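Local coordinates for protein ABC transporter (Thermotoga maritima, PDB 1JI0) that binds ATP and, as an ABC transporter ATPase, probably hydrolyses it to power the uptake of branched-chain amino acids across the membrane, at residues Ala43-Thr48 / Met163-Leu168. Sequence-based numbering, arbitrary orientation.
Sequences AGKTTT and MDEPSL. With ATP (adenosine-5'-triphosphate), chain B.
Thr-46 and Asp-164 meet in a buried polar contact at the ATP site, where the first turn of helix 45-52 faces the end of strand 160-164 beside the gamma-phosphate of ATP. The two side chains cross at about a right angle, and Thr-46 OG1 lies 2.4 Å from Asp-164 OD2. Thr-46 OG1 would be the donor, but its single proton has a competing acceptor; the separation is also shorter than a normal hydrogen bond, so the bond and the placing of OG1 are doubtful. With CG anti to its backbone N (chi1 -166°), Asp-164 extends off the strand toward the helix and presents OD2; the same oxygen also packs on the methyl CG2 of Thr-46, at 3.5 Å.

One residue on, Glu-165 reaches the gamma-phosphate from the strand side. Its OE2 comes to 3.2 Å from ATP O1G, an approach of two oxygens rather than a bond, probably eased by the lysine nearby. Lys-45 NZ stays 4.5 Å from Glu-165 OE2, too far for a salt bridge. A water spans this gap: it accepts from Lys-45 NZ and donates to Glu-165 OE2 (2.5 Å).

The ammonium is shared between a beta-phosphate oxygen, a P-loop carbonyl and the water. Bends at chi3 and chi4, both near -60°, fold the lysine chain back so that NZ gives a hydrogen bond to ATP O1B at 2.8 Å; Gly-39 O takes another. The main chain also meets the beta-phosphate, weakly through Gly-44 N to O1B and through Thr-46 N to ATP O2B, modelled implausibly short. Gly-44, the N-cap, has phi 115°, a backbone shape that suits glycine, and its carbonyl O receives both Thr-48 N and Thr-48 OG1 from opposite faces.

Ala-43 to Thr-46 close the P-loop (Walker A), and strand-end Asp-164 followed by Glu-165 matches the Walker B motif of ABC ATPases.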
loop_
_atom_site.group_PDB
_atom_site.type_symbol
_atom_site.label_atom_id
_atom_site.label_comp_id
_atom_site.label_asym_id
_atom_site.label_seq_id
_atom_site.Cartn_x
_atom_site.Cartn_y
_atom_site.Cartn_z
ATOM N N ALA A 43 14.220 -3.411 -7.265
ATOM C CA ALA A 43 13.980 -2.275 -8.147
ATOM C C ALA A 43 13.921 -0.965 -7.359
ATOM O O ALA A 43 14.207 0.103 -7.898
ATOM C CB ALA A 43 12.679 -2.485 -8.919
ATOM N N GLY A 44 13.552 -1.053 -6.083
ATOM C CA GLY A 44 13.464 0.134 -5.253
ATOM C C GLY A 44 12.047 0.435 -4.799
ATOM O O GLY A 44 11.749 1.543 -4.365
ATOM N N LYS A 45 11.173 -0.563 -4.880
ATOM C CA LYS A 45 9.775 -0.397 -4.497
ATOM C C LYS A 45 9.541 -0.035 -3.028
ATOM O O LYS A 45 8.817 0.914 -2.730
ATOM C CB LYS A 45 8.990 -1.669 -4.851
ATOM C CG LYS A 45 9.001 -2.015 -6.333
ATOM C CD LYS A 45 8.153 -3.249 -6.630
ATOM C CE LYS A 45 8.645 -4.477 -5.874
ATOM N NZ LYS A 45 10.041 -4.850 -6.246
ATOM N N THR A 46 10.126 -0.805 -2.114
ATOM C CA THR A 46 9.980 -0.560 -0.679
ATOM C C THR A 46 10.647 0.757 -0.299
ATOM O O THR A 46 10.157 1.481 0.562
ATOM C CB THR A 46 10.626 -1.688 0.158
ATOM O OG1 THR A 46 9.870 -2.889 -0.006
ATOM C CG2 THR A 46 10.645 -1.325 1.645
ATOM N N THR A 47 11.768 1.056 -0.944
ATOM C CA THR A 47 12.484 2.290 -0.672
ATOM C C THR A 47 11.573 3.468 -1.018
ATOM O O THR A 47 11.502 4.440 -0.271
ATOM C CB THR A 47 13.787 2.367 -1.492
ATOM O OG1 THR A 47 14.646 1.285 -1.113
ATOM C CG2 THR A 47 14.520 3.687 -1.230
ATOM N N THR A 48 10.855 3.367 -2.136
ATOM C CA THR A 48 9.952 4.439 -2.536
ATOM C C THR A 48 8.910 4.693 -1.458
ATOM O O THR A 48 8.694 5.841 -1.064
ATOM C CB THR A 48 9.249 4.118 -3.870
ATOM O OG1 THR A 48 10.236 4.014 -4.901
ATOM C CG2 THR A 48 8.253 5.217 -4.238
HETATM N N MSE A 163 0.515 -0.127 0.524
HETATM C CA MSE A 163 0.700 -1.538 0.839
HETATM C C MSE A 163 1.916 -2.084 0.100
HETATM O O MSE A 163 2.043 -1.916 -1.116
HETATM C CB MSE A 163 -0.553 -2.323 0.442
HETATM C CG MSE A 163 -1.851 -1.775 1.017
HETATM SE SE MSE A 163 -3.417 -2.811 0.452
HETATM C CE MSE A 163 -4.439 -1.414 -0.362
ATOM N N ASP A 164 2.811 -2.732 0.837
ATOM C CA ASP A 164 4.024 -3.285 0.250
ATOM C C ASP A 164 3.888 -4.796 0.131
ATOM O O ASP A 164 3.889 -5.517 1.136
ATOM C CB ASP A 164 5.250 -2.928 1.108
ATOM C CG ASP A 164 6.568 -3.176 0.387
ATOM O OD1 ASP A 164 6.559 -3.690 -0.751
ATOM O OD2 ASP A 164 7.628 -2.854 0.954
ATOM N N GLU A 165 3.760 -5.255 -1.113
ATOM C CA GLU A 165 3.617 -6.665 -1.448
ATOM C C GLU A 165 2.632 -7.402 -0.555
ATOM O O GLU A 165 2.997 -8.348 0.134
ATOM C CB GLU A 165 4.978 -7.348 -1.403
ATOM C CG GLU A 165 6.029 -6.565 -2.154
ATOM C CD GLU A 165 6.927 -7.445 -2.966
ATOM O OE1 GLU A 165 6.400 -8.363 -3.629
ATOM O OE2 GLU A 165 8.156 -7.223 -2.951
ATOM N N PRO A 166 1.360 -6.986 -0.580
ATOM C CA PRO A 166 0.270 -7.571 0.210
ATOM C C PRO A 166 0.047 -9.065 -0.057
ATOM O O PRO A 166 -0.472 -9.780 0.803
ATOM C CB PRO A 166 -0.954 -6.759 -0.216
ATOM C CG PRO A 166 -0.375 -5.488 -0.760
ATOM C CD PRO A 166 0.852 -5.935 -1.476
ATOM N N SER A 167 0.434 -9.537 -1.241
ATOM C CA SER A 167 0.220 -10.940 -1.585
ATOM C C SER A 167 1.461 -11.816 -1.537
ATOM O O SER A 167 1.396 -12.999 -1.882
ATOM C CB SER A 167 -0.387 -11.042 -2.986
ATOM O OG SER A 167 0.588 -10.709 -3.953
ATOM N N LEU A 168 2.584 -11.254 -1.108
ATOM C CA LEU A 168 3.835 -12.007 -1.044
ATOM C C LEU A 168 3.720 -13.308 -0.260
ATOM O O LEU A 168 3.245 -13.311 0.873
ATOM C CB LEU A 168 4.945 -11.149 -0.422
ATOM C CG LEU A 168 6.347 -11.771 -0.370
ATOM C CD1 LEU A 168 6.796 -12.169 -1.771
ATOM C CD2 LEU A 168 7.327 -10.775 0.236
HETATM P PG ATP B . 10.914 -5.321 -1.358
HETATM O O1G ATP B . 10.852 -6.792 -1.287
HETATM O O2G ATP B . 9.650 -4.663 -1.751
HETATM O O3G ATP B . 11.662 -4.706 -0.204
HETATM P PB ATP B . 12.146 -3.663 -3.454
HETATM O O1B ATP B . 12.359 -3.965 -4.905
HETATM O O2B ATP B . 11.130 -2.690 -3.093
HETATM O O3B ATP B . 11.821 -5.056 -2.672
HETATM P PA ATP B . 14.215 -2.152 -2.017
HETATM O O1A ATP B . 13.693 -2.192 -0.643
HETATM O O2A ATP B . 14.218 -0.844 -2.723
HETATM O O3A ATP B . 13.539 -3.317 -2.882
HETATM O "O5'" ATP B . 15.668 -2.727 -1.986
HETATM C "C5'" ATP B . 16.437 -2.860 -3.185
HETATM C "C4'" ATP B . 17.519 -1.846 -3.269
HETATM O "O4'" ATP B . 18.461 -2.133 -2.195
HETATM C "C3'" ATP B . 18.323 -1.965 -4.539
HETATM O "O3'" ATP B . 18.480 -0.662 -5.134
HETATM C "C2'" ATP B . 19.620 -2.573 -4.088
HETATM O "O2'" ATP B . 20.744 -2.208 -4.882
HETATM C "C1'" ATP B . 19.785 -1.941 -2.696
HETATM N N9 ATP B . 20.774 -2.600 -1.761
HETATM C C8 ATP B . 20.659 -2.784 -0.398
HETATM N N7 ATP B . 21.670 -3.377 0.174
HETATM C C5 ATP B . 22.532 -3.608 -0.888
HETATM C C6 ATP B . 23.822 -4.217 -0.966
HETATM N N6 ATP B . 24.415 -4.690 0.118
HETATM N N1 ATP B . 24.440 -4.305 -2.176
HETATM C C2 ATP B . 23.827 -3.820 -3.264
HETATM N N3 ATP B . 22.617 -3.223 -3.333
HETATM C C4 ATP B . 22.008 -3.146 -2.081
HETATM O O HOH W 1 9.866 -7.640 -4.755
#